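Local structure of small ribosomal subunit protein bS6 (1VMB) at residues K17-E22 and D113-E118. The protein is a ribosomal protein that probably binds 16S ribosomal RNA together with bS18 in the small subunit of the ribosome. Sequence-based numbering, arbitrary orientation. Where two conformers were deposited one is given.
Sequences KERIYE and DLEKKE. With EDO (1,2-ethanediol), chain C.
Ile20 and Glu115 join the start of strand 19-27, an inner strand of the antiparallel sheet of the ferredoxin-like fold, to the C-terminal helix 112-122. The short segments approach to 8.0 Å between axes, their N-to-C directions 138° apart. One nearly straight hydrogen bond joins them: Ile20 N donates to Glu115 OE2 at 2.9 Å, meeting the oxygen on its anti side and 27° out of the carboxylate plane. Glu115 is extended beyond CG, which carries its carboxylate to the strand backbone, where OE2 also lies 3.2 Å from Arg19 CA. Since Arg110 NE forms a salt bridge with the same atom, OE2 of the buried Glu115 is gripped by a main-chain N-H and a guanidinium, which probably stabilises its negative charge. Alongside the aliphatic part of Glu115, Ile20 runs in the opposite direction, with Ile20 CD1 3.7 Å from Glu115 CG. Ile20 CG1 stands anti to the carbonyl carbon (chi1 -58°), and Ile20 CD1 beyond it lies 3.9 Å from Leu114 CB. Ile20 CG2 meets Leu114 CD1 at 4.0 Å, the two side chains crossing at about a right angle. Glu118 reaches Ile20 tip to tip, with Glu118 OE2 3.5 Å from Ile20 CD1, while its charge is paired with Arg84. An alanine in place of Glu115 would probably leave Ile20 N and Arg110 without this acceptor and open a gap beside the isoleucine. The helix, following edge strand 103-110, thus packs across the start of strand 19-27, on the face toward which Ile20 points and Tyr21 does not, while Arg84 of strand 73-85 approaches Glu118 from the other neighbour of strand 19-27.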
loop_
_atom_site.group_PDB
_atom_site.type_symbol
_atom_site.label_atom_id
_atom_site.label_comp_id
_atom_site.label_asym_id
_atom_site.label_seq_id
_atom_site.Cartn_x
_atom_site.Cartn_y
_atom_site.Cartn_z
ATOM N N LYS A 17 -6.235 -19.952 7.476
ATOM C CA LYS A 17 -5.647 -19.634 6.142
ATOM C C LYS A 17 -5.100 -18.213 6.200
ATOM O O LYS A 17 -5.104 -17.564 7.271
ATOM C CB LYS A 17 -6.691 -19.764 5.024
ATOM N N GLU A 18 -4.584 -17.725 5.086
ATOM C CA GLU A 18 -4.005 -16.393 5.137
ATOM C C GLU A 18 -5.062 -15.291 4.841
ATOM O O GLU A 18 -6.120 -15.481 4.192
ATOM C CB GLU A 18 -2.678 -16.227 4.373
ATOM C CG GLU A 18 -2.375 -17.180 3.221
ATOM C CD GLU A 18 -3.252 -16.938 2.025
ATOM O OE1 GLU A 18 -3.874 -15.849 2.000
ATOM O OE2 GLU A 18 -3.324 -17.818 1.116
ATOM N N ARG A 19 -4.735 -14.147 5.370
ATOM C CA ARG A 19 -5.635 -13.016 5.372
ATOM C C ARG A 19 -5.230 -12.152 4.233
ATOM O O ARG A 19 -4.035 -12.117 3.900
ATOM C CB ARG A 19 -5.478 -12.293 6.704
ATOM C CG ARG A 19 -5.905 -13.147 7.926
ATOM C CD ARG A 19 -5.712 -12.415 9.258
ATOM N NE ARG A 19 -6.132 -13.241 10.391
ATOM C CZ ARG A 19 -6.055 -12.862 11.670
ATOM N NH1 ARG A 19 -5.580 -11.671 11.983
ATOM N NH2 ARG A 19 -6.494 -13.665 12.630
ATOM N N ILE A 20 -6.188 -11.414 3.660
ATOM C CA ILE A 20 -5.932 -10.598 2.487
ATOM C C ILE A 20 -6.036 -9.132 2.866
ATOM O O ILE A 20 -7.010 -8.736 3.488
ATOM C CB ILE A 20 -6.978 -10.934 1.336
ATOM C CG1 ILE A 20 -6.958 -12.406 0.936
ATOM C CG2 ILE A 20 -6.774 -10.060 0.095
ATOM C CD1 ILE A 20 -8.115 -12.834 0.054
ATOM N N TYR A 21 -5.045 -8.345 2.463
ATOM C CA TYR A 21 -4.996 -6.907 2.741
ATOM C C TYR A 21 -4.811 -6.056 1.532
ATOM O O TYR A 21 -4.302 -6.526 0.524
ATOM C CB TYR A 21 -3.796 -6.654 3.657
ATOM C CG TYR A 21 -3.978 -7.314 4.993
ATOM C CD1 TYR A 21 -3.558 -8.645 5.200
ATOM C CD2 TYR A 21 -4.566 -6.652 6.043
ATOM C CE1 TYR A 21 -3.730 -9.277 6.424
ATOM C CE2 TYR A 21 -4.749 -7.280 7.252
ATOM C CZ TYR A 21 -4.338 -8.590 7.451
ATOM O OH TYR A 21 -4.547 -9.214 8.688
ATOM N N GLU A 22 -5.327 -4.823 1.611
ATOM C CA GLU A 22 -4.931 -3.753 0.681
ATOM C C GLU A 22 -4.209 -2.692 1.456
ATOM O O GLU A 22 -4.565 -2.372 2.586
ATOM C CB GLU A 22 -6.106 -3.192 -0.110
ATOM C CG GLU A 22 -7.059 -2.412 0.737
ATOM C CD GLU A 22 -8.130 -1.701 -0.037
ATOM O OE1 GLU A 22 -8.623 -2.195 -1.091
ATOM O OE2 GLU A 22 -8.473 -0.610 0.437
ATOM N N ASP A 113 -14.039 -9.004 2.245
ATOM C CA ASP A 113 -14.837 -9.318 1.074
ATOM C C ASP A 113 -14.093 -10.270 0.115
ATOM O O ASP A 113 -14.676 -11.177 -0.446
ATOM C CB ASP A 113 -15.232 -8.003 0.370
ATOM C CG ASP A 113 -14.063 -7.243 -0.180
ATOM O OD1 ASP A 113 -13.120 -6.886 0.557
ATOM O OD2 ASP A 113 -13.973 -7.030 -1.420
ATOM N N LEU A 114 -12.793 -10.019 -0.057
ATOM C CA LEU A 114 -11.954 -10.880 -0.918
ATOM C C LEU A 114 -11.727 -12.269 -0.310
ATOM O O LEU A 114 -11.693 -13.269 -1.015
ATOM C CB LEU A 114 -10.636 -10.174 -1.263
ATOM C CG LEU A 114 -10.811 -8.919 -2.067
ATOM C CD1 LEU A 114 -9.456 -8.338 -2.380
ATOM C CD2 LEU A 114 -11.591 -9.115 -3.287
ATOM N N GLU A 115 -11.545 -12.335 1.000
ATOM C CA GLU A 115 -11.465 -13.648 1.681
ATOM C C GLU A 115 -12.738 -14.442 1.487
ATOM O O GLU A 115 -12.703 -15.620 1.123
ATOM C CB GLU A 115 -11.073 -13.479 3.167
ATOM C CG GLU A 115 -9.753 -12.760 3.396
ATOM C CD GLU A 115 -9.471 -12.507 4.870
ATOM O OE1 GLU A 115 -10.170 -13.098 5.710
ATOM O OE2 GLU A 115 -8.570 -11.728 5.201
ATOM N N LYS A 116 -13.890 -13.793 1.630
ATOM C CA LYS A 116 -15.171 -14.453 1.437
ATOM C C LYS A 116 -15.310 -14.973 0.017
ATOM O O LYS A 116 -15.727 -16.133 -0.209
ATOM C CB LYS A 116 -16.317 -13.489 1.746
ATOM C CG LYS A 116 -17.681 -14.132 1.685
ATOM C CD LYS A 116 -18.764 -13.263 2.293
ATOM C CE LYS A 116 -18.742 -11.890 1.673
ATOM N NZ LYS A 116 -20.012 -11.157 1.921
ATOM N N LYS A 117 -14.898 -14.124 -0.929
ATOM C CA LYS A 117 -14.973 -14.451 -2.364
ATOM C C LYS A 117 -14.162 -15.685 -2.689
ATOM O O LYS A 117 -14.626 -16.559 -3.422
ATOM C CB LYS A 117 -14.458 -13.282 -3.203
ATOM C CG LYS A 117 -14.297 -13.587 -4.685
ATOM C CD LYS A 117 -14.001 -12.298 -5.430
ATOM C CE LYS A 117 -12.894 -12.462 -6.504
ATOM N NZ LYS A 117 -12.164 -11.135 -6.718
ATOM N N GLU A 118 -12.971 -15.766 -2.121
ATOM C CA GLU A 118 -12.081 -16.902 -2.360
ATOM C C GLU A 118 -12.668 -18.171 -1.803
ATOM O O GLU A 118 -12.618 -19.206 -2.466
ATOM C CB GLU A 118 -10.682 -16.661 -1.769
ATOM C CG GLU A 118 -9.859 -15.733 -2.649
ATOM C CD GLU A 118 -8.365 -15.684 -2.322
ATOM O OE1 GLU A 118 -7.861 -16.575 -1.588
ATOM O OE2 GLU A 118 -7.695 -14.737 -2.816
HETATM C C1 EDO C . -13.992 -3.865 2.756
HETATM O O1 EDO C . -13.262 -4.096 1.561
HETATM C C2 EDO C . -13.412 -4.664 3.940
HETATM O O2 EDO C . -13.690 -6.079 3.829
#